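Local coordinates for protein-glutamine gamma-glutamyltransferase (Pagrus major, PDB 1G0D) that probably catalyses calcium-dependent covalent cross-linking of proteins by joining peptide-bound glutamine to lysine side chains or other primary amines, at residues 304-309 and 390-395; 324-329 and 398-403; 357-362 and 366-371; 410-415 and 562-567; 274-279 and 333-338. One frame throughout, in Å; residues are numbered along the deposited sequence.

Contact 1. Residues 304-309 and 390-395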
# COMPACT_ATOMS: atom_id res chain seq x y z
N GLY A 304 -7.83 18.90 3.08
CA GLY A 304 -8.22 19.12 4.45
C GLY A 304 -9.47 19.88 4.76
O GLY A 304 -9.79 19.96 5.93
N ASN A 305 -10.17 20.43 3.78
CA ASN A 305 -11.39 21.17 4.08
C ASN A 305 -12.63 20.32 4.17
O ASN A 305 -12.98 19.62 3.24
CB ASN A 305 -11.60 22.24 3.04
CG ASN A 305 -10.69 23.37 3.26
OD1 ASN A 305 -10.97 24.23 4.09
ND2 ASN A 305 -9.57 23.38 2.55
N LEU A 306 -13.32 20.41 5.29
CA LEU A 306 -14.50 19.59 5.51
C LEU A 306 -15.75 20.08 4.81
O LEU A 306 -16.79 19.41 4.82
CB LEU A 306 -14.74 19.45 7.02
CG LEU A 306 -14.06 18.36 7.87
CD1 LEU A 306 -12.96 17.66 7.13
CD2 LEU A 306 -13.51 18.97 9.13
N SER A 307 -15.63 21.24 4.16
CA SER A 307 -16.74 21.86 3.44
C SER A 307 -16.35 22.47 2.12
O SER A 307 -15.60 23.44 2.05
CB SER A 307 -17.37 22.95 4.27
OG SER A 307 -18.52 22.43 4.88
N VAL A 308 -16.87 21.87 1.07
CA VAL A 308 -16.59 22.37 -0.25
C VAL A 308 -17.90 22.50 -1.04
O VAL A 308 -18.75 21.61 -1.04
CB VAL A 308 -15.59 21.40 -0.98
CG1 VAL A 308 -15.50 21.72 -2.48
CG2 VAL A 308 -14.21 21.50 -0.29
N ASP A 309 -18.08 23.65 -1.65
CA ASP A 309 -19.23 23.84 -2.49
C ASP A 309 -18.60 23.79 -3.88
O ASP A 309 -17.64 24.47 -4.18
CB ASP A 309 -19.89 25.17 -2.13
CG ASP A 309 -20.54 25.12 -0.74
OD1 ASP A 309 -21.53 24.37 -0.57
OD2 ASP A 309 -20.08 25.80 0.19
N VAL A 390 -6.52 13.45 7.29
CA VAL A 390 -7.00 12.07 7.22
C VAL A 390 -8.48 11.97 7.57
O VAL A 390 -9.18 11.11 7.07
CB VAL A 390 -6.20 11.16 8.14
CG1 VAL A 390 -6.82 9.73 8.11
CG2 VAL A 390 -4.72 11.18 7.72
N PHE A 391 -8.97 12.87 8.40
CA PHE A 391 -10.39 12.88 8.74
C PHE A 391 -11.17 13.39 7.49
O PHE A 391 -12.29 12.95 7.23
CB PHE A 391 -10.61 13.80 9.95
CG PHE A 391 -12.04 13.86 10.42
CD1 PHE A 391 -12.95 14.75 9.84
CD2 PHE A 391 -12.49 13.04 11.44
CE1 PHE A 391 -14.27 14.81 10.28
CE2 PHE A 391 -13.81 13.10 11.88
CZ PHE A 391 -14.69 13.98 11.30
N ALA A 392 -10.58 14.31 6.72
CA ALA A 392 -11.25 14.87 5.53
C ALA A 392 -11.40 13.85 4.45
O ALA A 392 -12.42 13.74 3.78
CB ALA A 392 -10.48 16.05 4.98
N GLU A 393 -10.33 13.10 4.27
CA GLU A 393 -10.25 12.05 3.26
C GLU A 393 -11.47 11.13 3.25
O GLU A 393 -11.96 10.69 2.22
CB GLU A 393 -8.99 11.24 3.55
CG GLU A 393 -8.83 9.98 2.76
CD GLU A 393 -8.32 10.27 1.38
OE1 GLU A 393 -8.87 9.66 0.43
OE2 GLU A 393 -7.38 11.10 1.25
N VAL A 394 -11.96 10.88 4.44
CA VAL A 394 -13.02 9.96 4.70
C VAL A 394 -14.36 10.65 5.12
O VAL A 394 -15.41 10.02 5.12
CB VAL A 394 -12.40 8.98 5.78
CG1 VAL A 394 -13.01 9.17 7.11
CG2 VAL A 394 -12.42 7.60 5.32
N ASN A 395 -14.32 11.96 5.40
CA ASN A 395 -15.51 12.70 5.85
C ASN A 395 -15.91 14.01 5.16
O ASN A 395 -17.01 14.50 5.39
CB ASN A 395 -15.35 13.04 7.32
CG ASN A 395 -15.53 11.84 8.20
OD1 ASN A 395 -16.48 11.10 8.04
ND2 ASN A 395 -14.61 11.62 9.13

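Contact 2. Residues 324-329 and 398-403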
# COMPACT_ATOMS: atom_id res chain seq x y z
N ARG A 324 -9.55 20.60 -14.68
CA ARG A 324 -9.80 19.22 -15.10
C ARG A 324 -10.23 18.25 -14.04
O ARG A 324 -10.82 17.24 -14.36
CB ARG A 324 -8.55 18.64 -15.76
CG ARG A 324 -8.33 19.12 -17.15
CD ARG A 324 -7.10 18.50 -17.77
NE ARG A 324 -7.29 17.09 -18.07
CZ ARG A 324 -6.29 16.21 -18.14
NH1 ARG A 324 -6.53 14.93 -18.42
NH2 ARG A 324 -5.05 16.64 -17.96
N SER A 325 -9.94 18.54 -12.77
CA SER A 325 -10.32 17.62 -11.69
C SER A 325 -11.78 17.65 -11.36
O SER A 325 -12.35 18.72 -11.19
CB SER A 325 -9.55 17.92 -10.43
OG SER A 325 -8.16 17.76 -10.67
N ASP A 326 -12.36 16.47 -11.24
CA ASP A 326 -13.78 16.29 -10.94
C ASP A 326 -14.05 15.65 -9.55
O ASP A 326 -14.42 14.48 -9.41
CB ASP A 326 -14.37 15.43 -12.05
CG ASP A 326 -15.86 15.58 -12.18
OD1 ASP A 326 -16.45 16.47 -11.53
OD2 ASP A 326 -16.43 14.78 -12.95
N SER A 327 -13.83 16.45 -8.51
CA SER A 327 -14.06 16.01 -7.16
C SER A 327 -13.34 14.73 -6.72
O SER A 327 -12.23 14.39 -7.20
CB SER A 327 -15.56 15.82 -6.93
OG SER A 327 -15.93 16.41 -5.71
N SER A 328 -13.99 14.05 -5.78
CA SER A 328 -13.48 12.85 -5.15
C SER A 328 -12.95 11.79 -6.06
O SER A 328 -13.55 11.49 -7.10
CB SER A 328 -14.57 12.24 -4.26
OG SER A 328 -15.07 13.22 -3.35
N TRP A 329 -11.83 11.20 -5.65
CA TRP A 329 -11.18 10.14 -6.40
C TRP A 329 -12.04 8.87 -6.41
O TRP A 329 -12.83 8.66 -5.49
CB TRP A 329 -9.85 9.82 -5.73
CG TRP A 329 -8.84 10.91 -5.83
CD1 TRP A 329 -9.08 12.25 -6.02
CD2 TRP A 329 -7.41 10.76 -5.74
NE1 TRP A 329 -7.88 12.94 -6.06
CE2 TRP A 329 -6.85 12.05 -5.89
CE3 TRP A 329 -6.55 9.66 -5.56
CZ2 TRP A 329 -5.45 12.26 -5.84
CZ3 TRP A 329 -5.17 9.88 -5.52
CH2 TRP A 329 -4.64 11.16 -5.66
N THR A 398 -18.85 17.70 0.17
CA THR A 398 -18.88 18.44 -1.09
C THR A 398 -20.34 18.58 -1.55
O THR A 398 -21.05 17.59 -1.76
CB THR A 398 -18.05 17.74 -2.24
OG1 THR A 398 -16.77 18.36 -2.38
CG2 THR A 398 -18.72 17.89 -3.58
N ILE A 399 -20.80 19.82 -1.67
CA ILE A 399 -22.14 20.08 -2.14
C ILE A 399 -22.04 20.74 -3.52
O ILE A 399 -21.43 21.79 -3.64
CB ILE A 399 -22.84 21.02 -1.18
CG1 ILE A 399 -23.03 20.30 0.15
CG2 ILE A 399 -24.16 21.50 -1.78
CD1 ILE A 399 -23.52 21.20 1.27
N TYR A 400 -22.63 20.13 -4.55
CA TYR A 400 -22.59 20.71 -5.90
C TYR A 400 -23.66 21.77 -6.15
O TYR A 400 -24.77 21.65 -5.65
CB TYR A 400 -22.82 19.63 -6.92
CG TYR A 400 -21.62 18.79 -7.20
CD1 TYR A 400 -21.26 17.74 -6.35
CD2 TYR A 400 -20.92 18.96 -8.40
CE1 TYR A 400 -20.23 16.86 -6.70
CE2 TYR A 400 -19.89 18.09 -8.77
CZ TYR A 400 -19.55 17.03 -7.92
OH TYR A 400 -18.60 16.12 -8.36
N TRP A 401 -23.34 22.81 -6.92
CA TRP A 401 -24.32 23.86 -7.20
C TRP A 401 -24.36 24.28 -8.66
O TRP A 401 -23.33 24.33 -9.33
CB TRP A 401 -24.04 25.10 -6.39
CG TRP A 401 -23.96 24.86 -4.93
CD1 TRP A 401 -22.93 24.27 -4.24
CD2 TRP A 401 -24.93 25.24 -3.94
NE1 TRP A 401 -23.20 24.26 -2.90
CE2 TRP A 401 -24.43 24.86 -2.69
CE3 TRP A 401 -26.17 25.87 -4.00
CZ2 TRP A 401 -25.12 25.07 -1.52
CZ3 TRP A 401 -26.86 26.09 -2.83
CH2 TRP A 401 -26.34 25.70 -1.61
N ILE A 402 -25.57 24.56 -9.15
CA ILE A 402 -25.75 25.06 -10.51
C ILE A 402 -25.81 26.58 -10.32
O ILE A 402 -26.77 27.13 -9.77
CB ILE A 402 -27.11 24.64 -11.13
CG1 ILE A 402 -27.19 23.11 -11.26
CG2 ILE A 402 -27.32 25.41 -12.42
CD1 ILE A 402 -26.93 22.54 -12.63
N VAL A 403 -24.76 27.28 -10.71
CA VAL A 403 -24.78 28.72 -10.58
C VAL A 403 -25.10 29.28 -11.95
O VAL A 403 -24.39 29.01 -12.92
CB VAL A 403 -23.41 29.28 -10.15
CG1 VAL A 403 -23.55 30.76 -9.92
CG2 VAL A 403 -22.91 28.55 -8.88
O HOH W 1 -14.49 18.13 -4.15

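Contact 3. Residues 357-362 and 366-371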
# COMPACT_ATOMS: atom_id res chain seq x y z
N THR A 357 1.17 9.11 -0.15
CA THR A 357 0.73 10.03 -1.17
C THR A 357 0.72 11.44 -0.60
O THR A 357 -0.00 11.74 0.36
CB THR A 357 -0.66 9.69 -1.65
OG1 THR A 357 -0.69 8.32 -2.12
CG2 THR A 357 -1.05 10.61 -2.79
N PRO A 358 1.53 12.34 -1.19
CA PRO A 358 1.58 13.71 -0.68
C PRO A 358 0.21 14.35 -0.66
O PRO A 358 -0.67 14.00 -1.44
CB PRO A 358 2.59 14.43 -1.60
CG PRO A 358 3.44 13.31 -2.18
CD PRO A 358 2.44 12.16 -2.35
N GLN A 359 0.04 15.28 0.27
CA GLN A 359 -1.22 15.97 0.41
C GLN A 359 -1.32 17.00 -0.64
O GLN A 359 -0.36 17.73 -0.94
CB GLN A 359 -1.38 16.63 1.76
CG GLN A 359 -2.82 17.15 1.94
CD GLN A 359 -3.97 16.12 1.62
OE1 GLN A 359 -4.07 15.05 2.24
NE2 GLN A 359 -4.85 16.49 0.66
N GLU A 360 -2.52 17.02 -1.22
CA GLU A 360 -2.92 17.90 -2.30
C GLU A 360 -2.14 19.20 -2.51
O GLU A 360 -1.27 19.28 -3.39
CB GLU A 360 -4.42 18.21 -2.15
CG GLU A 360 -5.32 17.17 -2.84
CD GLU A 360 -5.46 17.39 -4.35
OE1 GLU A 360 -4.99 18.43 -4.86
OE2 GLU A 360 -6.06 16.53 -5.03
N LEU A 361 -2.40 20.17 -1.65
CA LEU A 361 -1.82 21.47 -1.83
C LEU A 361 -0.50 22.03 -1.25
O LEU A 361 -0.41 23.22 -0.95
CB LEU A 361 -2.98 22.45 -1.66
CG LEU A 361 -3.98 22.46 -2.85
CD1 LEU A 361 -3.69 21.38 -3.88
CD2 LEU A 361 -5.41 22.29 -2.34
N SER A 362 0.50 21.17 -1.07
CA SER A 362 1.88 21.60 -0.71
C SER A 362 2.54 20.56 -1.55
O SER A 362 2.75 19.42 -1.11
CB SER A 362 2.30 21.41 0.73
OG SER A 362 3.41 22.28 0.99
N PHE A 366 3.96 17.01 1.45
CA PHE A 366 3.52 16.50 2.73
C PHE A 366 2.82 15.14 2.81
O PHE A 366 1.66 15.03 2.44
CB PHE A 366 2.62 17.55 3.41
CG PHE A 366 3.30 18.86 3.63
CD1 PHE A 366 2.55 20.03 3.64
CD2 PHE A 366 4.67 18.93 3.82
CE1 PHE A 366 3.17 21.25 3.84
CE2 PHE A 366 5.29 20.12 4.02
CZ PHE A 366 4.54 21.29 4.03
N CYS A 367 3.53 14.13 3.30
CA CYS A 367 2.95 12.80 3.46
C CYS A 367 2.07 12.91 4.71
O CYS A 367 2.16 13.93 5.43
CB CYS A 367 4.06 11.78 3.69
SG CYS A 367 4.80 11.80 5.38
N CYS A 368 1.24 11.89 4.97
CA CYS A 368 0.35 11.88 6.14
C CYS A 368 0.60 10.79 7.20
O CYS A 368 0.96 9.66 6.87
CB CYS A 368 -1.11 11.78 5.70
SG CYS A 368 -1.77 13.41 5.27
N GLY A 369 0.41 11.15 8.47
CA GLY A 369 0.57 10.21 9.55
C GLY A 369 1.97 10.05 10.11
O GLY A 369 2.89 10.66 9.62
N PRO A 370 2.16 9.15 11.09
CA PRO A 370 1.15 8.27 11.68
C PRO A 370 0.03 8.91 12.46
O PRO A 370 0.27 9.60 13.44
CB PRO A 370 1.97 7.33 12.55
CG PRO A 370 3.10 8.11 12.91
CD PRO A 370 3.46 8.96 11.74
N CYS A 371 -1.20 8.64 12.02
CA CYS A 371 -2.41 9.17 12.65
C CYS A 371 -3.32 8.07 13.21
O CYS A 371 -3.75 7.18 12.48
CB CYS A 371 -3.21 10.02 11.64
SG CYS A 371 -4.76 10.62 12.36

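Contact 4. Residues 410-415 and 562-567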
# COMPACT_ATOMS: atom_id res chain seq x y z
N ARG A 410 -28.15 27.09 -7.54
CA ARG A 410 -29.11 26.03 -7.26
C ARG A 410 -28.39 24.80 -6.72
O ARG A 410 -27.52 24.21 -7.36
CB ARG A 410 -29.90 25.71 -8.54
CG ARG A 410 -30.44 26.97 -9.23
CD ARG A 410 -30.94 26.68 -10.62
NE ARG A 410 -32.10 25.82 -10.56
CZ ARG A 410 -32.23 24.69 -11.25
NH1 ARG A 410 -33.35 23.96 -11.13
NH2 ARG A 410 -31.26 24.29 -12.06
N LYS A 411 -28.78 24.41 -5.51
CA LYS A 411 -28.20 23.27 -4.83
C LYS A 411 -28.64 21.97 -5.47
O LYS A 411 -29.85 21.69 -5.59
CB LYS A 411 -28.61 23.31 -3.38
CG LYS A 411 -27.72 22.56 -2.48
CD LYS A 411 -28.38 22.50 -1.14
CE LYS A 411 -27.36 22.35 -0.02
NZ LYS A 411 -27.74 22.96 1.31
N ILE A 412 -27.68 21.16 -5.89
CA ILE A 412 -28.00 19.88 -6.50
C ILE A 412 -28.18 18.85 -5.41
O ILE A 412 -27.33 18.75 -4.52
CB ILE A 412 -26.89 19.39 -7.40
CG1 ILE A 412 -26.77 20.31 -8.62
CG2 ILE A 412 -27.16 17.94 -7.79
CD1 ILE A 412 -25.81 19.85 -9.70
N THR A 413 -29.28 18.11 -5.46
CA THR A 413 -29.54 17.07 -4.47
C THR A 413 -28.89 15.84 -5.05
O THR A 413 -29.12 15.50 -6.21
CB THR A 413 -31.05 16.77 -4.26
OG1 THR A 413 -31.77 17.99 -4.03
CG2 THR A 413 -31.22 15.90 -3.05
N GLU A 414 -28.08 15.16 -4.26
CA GLU A 414 -27.41 14.01 -4.81
C GLU A 414 -27.62 12.67 -4.13
O GLU A 414 -27.46 12.55 -2.92
CB GLU A 414 -25.92 14.30 -4.89
CG GLU A 414 -25.29 13.83 -6.17
CD GLU A 414 -23.94 13.22 -5.97
OE1 GLU A 414 -23.67 12.14 -6.56
OE2 GLU A 414 -23.15 13.82 -5.20
N ASP A 415 -28.02 11.67 -4.91
CA ASP A 415 -28.12 10.32 -4.36
C ASP A 415 -27.02 9.49 -5.03
O ASP A 415 -27.11 9.15 -6.22
CB ASP A 415 -29.48 9.66 -4.60
CG ASP A 415 -29.68 8.41 -3.69
OD1 ASP A 415 -28.72 7.60 -3.54
OD2 ASP A 415 -30.79 8.23 -3.12
N LYS A 562 -22.93 10.77 -15.86
CA LYS A 562 -23.67 11.65 -14.94
C LYS A 562 -25.08 11.93 -15.44
O LYS A 562 -25.33 11.96 -16.63
CB LYS A 562 -22.95 12.99 -14.78
CG LYS A 562 -21.51 12.85 -14.36
CD LYS A 562 -20.89 14.22 -14.14
CE LYS A 562 -19.47 14.14 -13.63
NZ LYS A 562 -19.05 15.45 -13.09
N ALA A 563 -26.01 12.11 -14.54
CA ALA A 563 -27.35 12.37 -15.01
C ALA A 563 -27.90 13.45 -14.12
O ALA A 563 -27.68 13.44 -12.91
CB ALA A 563 -28.21 11.12 -14.92
N LEU A 564 -28.57 14.42 -14.72
CA LEU A 564 -29.17 15.53 -13.98
C LEU A 564 -30.64 15.42 -14.28
O LEU A 564 -31.03 15.12 -15.40
CB LEU A 564 -28.65 16.86 -14.53
CG LEU A 564 -28.39 18.06 -13.63
CD1 LEU A 564 -29.48 19.06 -13.83
CD2 LEU A 564 -28.26 17.64 -12.18
N LEU A 565 -31.48 15.64 -13.28
CA LEU A 565 -32.91 15.55 -13.51
C LEU A 565 -33.44 16.83 -12.94
O LEU A 565 -33.60 16.91 -11.73
CB LEU A 565 -33.49 14.38 -12.72
CG LEU A 565 -34.64 13.51 -13.21
CD1 LEU A 565 -35.86 13.78 -12.37
CD2 LEU A 565 -34.91 13.76 -14.65
N ASP A 566 -33.68 17.84 -13.75
CA ASP A 566 -34.22 19.02 -13.12
C ASP A 566 -35.67 18.75 -12.83
O ASP A 566 -36.55 18.77 -13.70
CB ASP A 566 -34.06 20.27 -13.94
CG ASP A 566 -33.73 21.46 -13.07
OD1 ASP A 566 -32.83 22.25 -13.45
OD2 ASP A 566 -34.37 21.57 -11.99
N ALA A 567 -35.86 18.44 -11.55
CA ALA A 567 -37.14 18.10 -10.99
C ALA A 567 -38.08 19.29 -10.88
O ALA A 567 -37.77 20.28 -10.20
CB ALA A 567 -36.94 17.46 -9.60

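Contact 5. Residues 274-279 and 333-338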
# COMPACT_ATOMS: atom_id res chain seq x y z
N VAL A 274 0.54 2.09 -5.45
CA VAL A 274 1.91 1.57 -5.59
C VAL A 274 2.83 2.07 -4.45
O VAL A 274 3.80 1.39 -4.07
CB VAL A 274 2.55 2.00 -6.92
CG1 VAL A 274 3.92 1.45 -7.01
CG2 VAL A 274 1.78 1.49 -8.05
N PHE A 275 2.53 3.26 -3.92
CA PHE A 275 3.27 3.89 -2.81
C PHE A 275 2.90 3.12 -1.55
O PHE A 275 3.74 2.84 -0.72
CB PHE A 275 2.81 5.33 -2.52
CG PHE A 275 3.08 6.31 -3.60
CD1 PHE A 275 4.07 6.08 -4.55
CD2 PHE A 275 2.25 7.43 -3.74
CE1 PHE A 275 4.23 6.93 -5.63
CE2 PHE A 275 2.38 8.31 -4.83
CZ PHE A 275 3.37 8.05 -5.77
N ALA A 276 1.61 2.84 -1.39
CA ALA A 276 1.13 2.12 -0.22
C ALA A 276 1.72 0.71 -0.17
O ALA A 276 2.27 0.30 0.86
CB ALA A 276 -0.37 2.09 -0.23
N ALA A 277 1.62 -0.04 -1.28
CA ALA A 277 2.17 -1.39 -1.37
C ALA A 277 3.65 -1.37 -1.07
O ALA A 277 4.10 -2.19 -0.31
CB ALA A 277 1.99 -1.93 -2.70
N VAL A 278 4.42 -0.46 -1.65
CA VAL A 278 5.87 -0.39 -1.36
C VAL A 278 6.08 -0.03 0.12
O VAL A 278 7.04 -0.46 0.75
CB VAL A 278 6.57 0.65 -2.28
CG1 VAL A 278 7.98 0.91 -1.85
CG2 VAL A 278 6.56 0.16 -3.68
N ALA A 279 5.20 0.78 0.71
CA ALA A 279 5.34 1.15 2.13
C ALA A 279 5.10 -0.10 2.95
O ALA A 279 5.80 -0.36 3.92
CB ALA A 279 4.29 2.24 2.56
N CYS A 333 -5.63 4.74 -1.87
CA CYS A 333 -5.01 3.82 -0.95
C CYS A 333 -3.97 4.42 0.01
O CYS A 333 -3.27 5.39 -0.29
CB CYS A 333 -4.31 2.73 -1.75
SG CYS A 333 -5.30 1.84 -2.91
N TRP A 334 -3.88 3.82 1.19
CA TRP A 334 -2.87 4.18 2.17
C TRP A 334 -2.54 2.90 2.96
O TRP A 334 -2.89 1.79 2.58
CB TRP A 334 -3.30 5.35 3.09
CG TRP A 334 -4.52 5.14 3.91
CD1 TRP A 334 -4.60 4.50 5.11
CD2 TRP A 334 -5.85 5.62 3.62
NE1 TRP A 334 -5.90 4.54 5.58
CE2 TRP A 334 -6.68 5.22 4.68
CE3 TRP A 334 -6.41 6.34 2.55
CZ2 TRP A 334 -8.04 5.52 4.72
CZ3 TRP A 334 -7.77 6.64 2.59
CH2 TRP A 334 -8.57 6.23 3.67
N VAL A 335 -1.89 3.07 4.08
CA VAL A 335 -1.48 1.92 4.84
C VAL A 335 -1.79 2.14 6.31
O VAL A 335 -1.80 3.27 6.77
CB VAL A 335 0.00 1.74 4.53
CG1 VAL A 335 0.88 1.85 5.74
CG2 VAL A 335 0.17 0.51 3.77
N GLU A 336 -2.10 1.07 7.04
CA GLU A 336 -2.36 1.15 8.48
C GLU A 336 -1.22 0.37 9.16
O GLU A 336 -0.92 -0.75 8.74
CB GLU A 336 -3.68 0.45 8.80
CG GLU A 336 -4.77 1.35 9.34
CD GLU A 336 -6.10 0.65 9.37
OE1 GLU A 336 -6.16 -0.57 9.66
OE2 GLU A 336 -7.12 1.30 9.09
N SER A 337 -0.57 0.95 10.17
CA SER A 337 0.51 0.24 10.88
C SER A 337 0.15 0.12 12.35
O SER A 337 -0.34 1.05 12.95
CB SER A 337 1.85 0.99 10.78
OG SER A 337 2.44 0.85 9.50
N TRP A 338 0.42 -1.04 12.94
CA TRP A 338 0.11 -1.28 14.35
C TRP A 338 1.24 -0.86 15.25
O TRP A 338 2.36 -1.29 15.07
CB TRP A 338 -0.13 -2.76 14.61
CG TRP A 338 -0.65 -3.03 15.98
CD1 TRP A 338 0.08 -3.27 17.13
CD2 TRP A 338 -2.03 -3.06 16.38
NE1 TRP A 338 -0.77 -3.45 18.20
CE2 TRP A 338 -2.07 -3.33 17.76
CE3 TRP A 338 -3.25 -2.89 15.69
CZ2 TRP A 338 -3.28 -3.43 18.47
CZ3 TRP A 338 -4.45 -2.99 16.40
CH2 TRP A 338 -4.45 -3.25 17.76

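Contact 1. Residues 304-309 and 390-395
L306 does most of the touching here, and it does so with one methyl. Its CD1 settles on A392 of helix 387-395, 3.6 Å from A392 CA and 3.7 Å from A392 CB. The same methyl reaches the ring of F391 at its edge, near the ring plane, with L306 CD1 4.0 Å from F391 CD1. The F391 ring lies there because its CG is anti to the backbone N (chi1 -179°). A392 CB in turn points at the loop, where G304 CA sits 3.8 Å away. The backbone of G304 has phi 74°, a region glycine enters easily.

One turn on from F391, the amide of N395 folds over a face of the F391 ring, its ND2 lying 3.1 Å above the plane and over the centre and bonding weakly to F391 O. N395 OD1 is held by Y453 and K441. N395 is a probable calcium ligand by analogy with relatives, as is D397, whose backbone pairs with that of L306. Across the two segments the meeting is purely apolar: a leucine methyl, an alanine methyl and a phenylalanine edge bring the loop against the last turns of the helix by van der Waals contact, with no directional bond across the pair.

Contact 2. Residues 324-329 and 398-403
D326 and Y400 meet without bonding: D326 OD1 stands 3.8 Å from Y400 OH, the two side chains crossing at about a right angle with carboxylate and ring planes 83° apart. The carboxylate finds its strong partners through its other oxygen: D326 OD2 makes salt bridges to K562 and R560.

S327 comes next, and its side chain points at the strand. S327 CB lies 3.4 Å from Y400 OH, the closest approach of the pair, while S327 OG lies obliquely to the ring. Y400 extends across to it with its CG anti to the carbonyl carbon (chi1 -79°). The strand that carries Y400, 397-403, runs between 307-312 and 409-414 in a mixed sheet that continues into strands 573-581 and 558-566, and the loop 324-329 leans on this sheet on its way to strand 329-339, which carries the catalytic H332.

S327 OG also faces T398, 3.8 Å from T398 CG2, and the two hydroxyls share a water, 2.7 Å from S327 OG and 2.9 Å from T398 OG1. Beyond this, S517 OG lies within hydrogen-bonding reach of both D326 O and S328 O, and W329 turns its ring edge-to-face with H300 and H332.

Contact 3. Residues 357-362 and 366-371
F366 carries most of this contact, through its carbonyl and its ring. Its O accepts the backbone N-H of Q359 at 2.7 Å between Q359 N and F366 O, with 145° at the hydrogen; the donor is tilted 32° from the carbonyl plane. P358 CA lies 3.4 Å from that same F366 O in a CA-H...O contact, and Q359 CB comes to 3.5 Å from it, so one oxygen is touched by two successive residues. The F366 ring covers S362 obliquely, though the modelled separations are too short for their detail to be trusted.

C367 follows with its CA 4.5 Å from P358 CA, while its side chain turns to T220 and A221 of helix 212-223. C368 lies on strand 368-372: its SG stands 4.1 Å from Q359 OE1. The chain of Q359, bent at chi2 (49°), sends its NE2 to the backbone O of H300 instead. The backbone of C368 pairs with that of D355, the acid of the catalytic triad, on the adjacent strand 350-355. G369 needs to be glycine at its backbone angles, and P370 follows through a cis peptide bond, its side chain packed on strand 350-355 and helix 212-223.

Segment 357-362 belongs to the loop after strand 350-355, and 366-371 brings the chain back into the sheet as strand 368-372. T357 lies about 3 Å by side chain from both C272 and H332. The one hydrogen bond between the segments is backbone to backbone, tying this active-site loop to the residue leading into strand 368-372, while the ring of F366 lies against S362.

Contact 4. Residues 410-415 and 562-567
R410 and D566 bridge two strands that are not direct neighbours. Both belong to the large mixed sheet that joins the catalytic core to the beta-barrel part of the transglutaminase fold, and strand 573-581 runs between 409-414 and 558-566.

The polar part is a salt bridge in which the guanidinium grips the carboxylate end-on with two nitrogens, one to each oxygen. R410 NH1 is 2.7 Å from D566 OD2 with 150° at the hydrogen, and R410 NH2 is 2.9 Å from D566 OD1; both oxygens use their syn lone pairs. A weak third bond joins R410 NH1 to D566 OD1 at 2.9 Å. The groups are nearly coplanar, with planes 23° apart, and the side chains arrive from opposite directions. R410 gets there by a bend at chi3 (67°) that turns the guanidinium over to the aspartate, while its stem lies against I402 and P573. Replacing the arginine by a methionine would probably leave the carboxylate of D566 without this paired counter-charge and the two strand ends joined less firmly across the intervening strand.

The apolar part is small. I412 and L564 are the nearest pair along the backbones, with 8.7 Å between I412 CA and L564 CA, and their side chains cross at about a right angle. I412 also rests on I402 and M575. The touch between the two is methyl on methyl, I412 CD1 to L564 CD2 at 4.1 Å.

Contact 5. Residues 274-279 and 333-338
A276 on helix 272-286 and W334 on strand 329-339 mark where the two backbones draw nearest, with 5.1 Å between A276 CA and W334 CA. The short helix and strand axes pass 7.0 Å apart at closest and run nearly parallel, 22° between their directions. The small side chain of A276 is consistent with so close an approach: A276 CB lies 3.8 Å from W334 O, against the strand backbone itself.

This helix-on-sheet layer is the heart of the papain-like catalytic core of transglutaminases, with the active-site C272 at the start of the helix and H332 on the strand. Strand residues alternate accordingly. C333 and V335 point toward the helix, whereas W334 points away, its side chain about 4 Å from those of H332 and D355 and its NE1 hydrogen-bonded to Y440 OH.

The side chains on the helix side touch lightly. A276 CB meets C333 CB at 4.3 Å, and V335 CG2, two residues along the strand, is also 4.3 Å from A276 CB. The tighter approach of that branch is to the backbone, V335 CG2 lying 3.6 Å from A276 O. Next to this, F275 sends its ring away from the strand to P356 and T357, on the loop that follows D355.

Contact 5 lies near the centre of the chain, and contact 3 is about 13 Å away between centres, on the same four-stranded sheet; together they frame the catalytic residues, with F275 against T357. Contact 1 touches both, through V390 on C368 and E393 on W334. From it the second, seven-stranded sheet leads outward: contact 2 is about 13 Å on between centres, reached through the neighbouring strands 307-312 and 397-403, and contact 4 about 12 Å further between centres, linked by the salt bridge of D326 and K562. Along the chain contacts 1, 2 and 5 interleave, contact 3 is nested inside 1 and 2, and contact 4 closes last, tying the active-site core to the barrel.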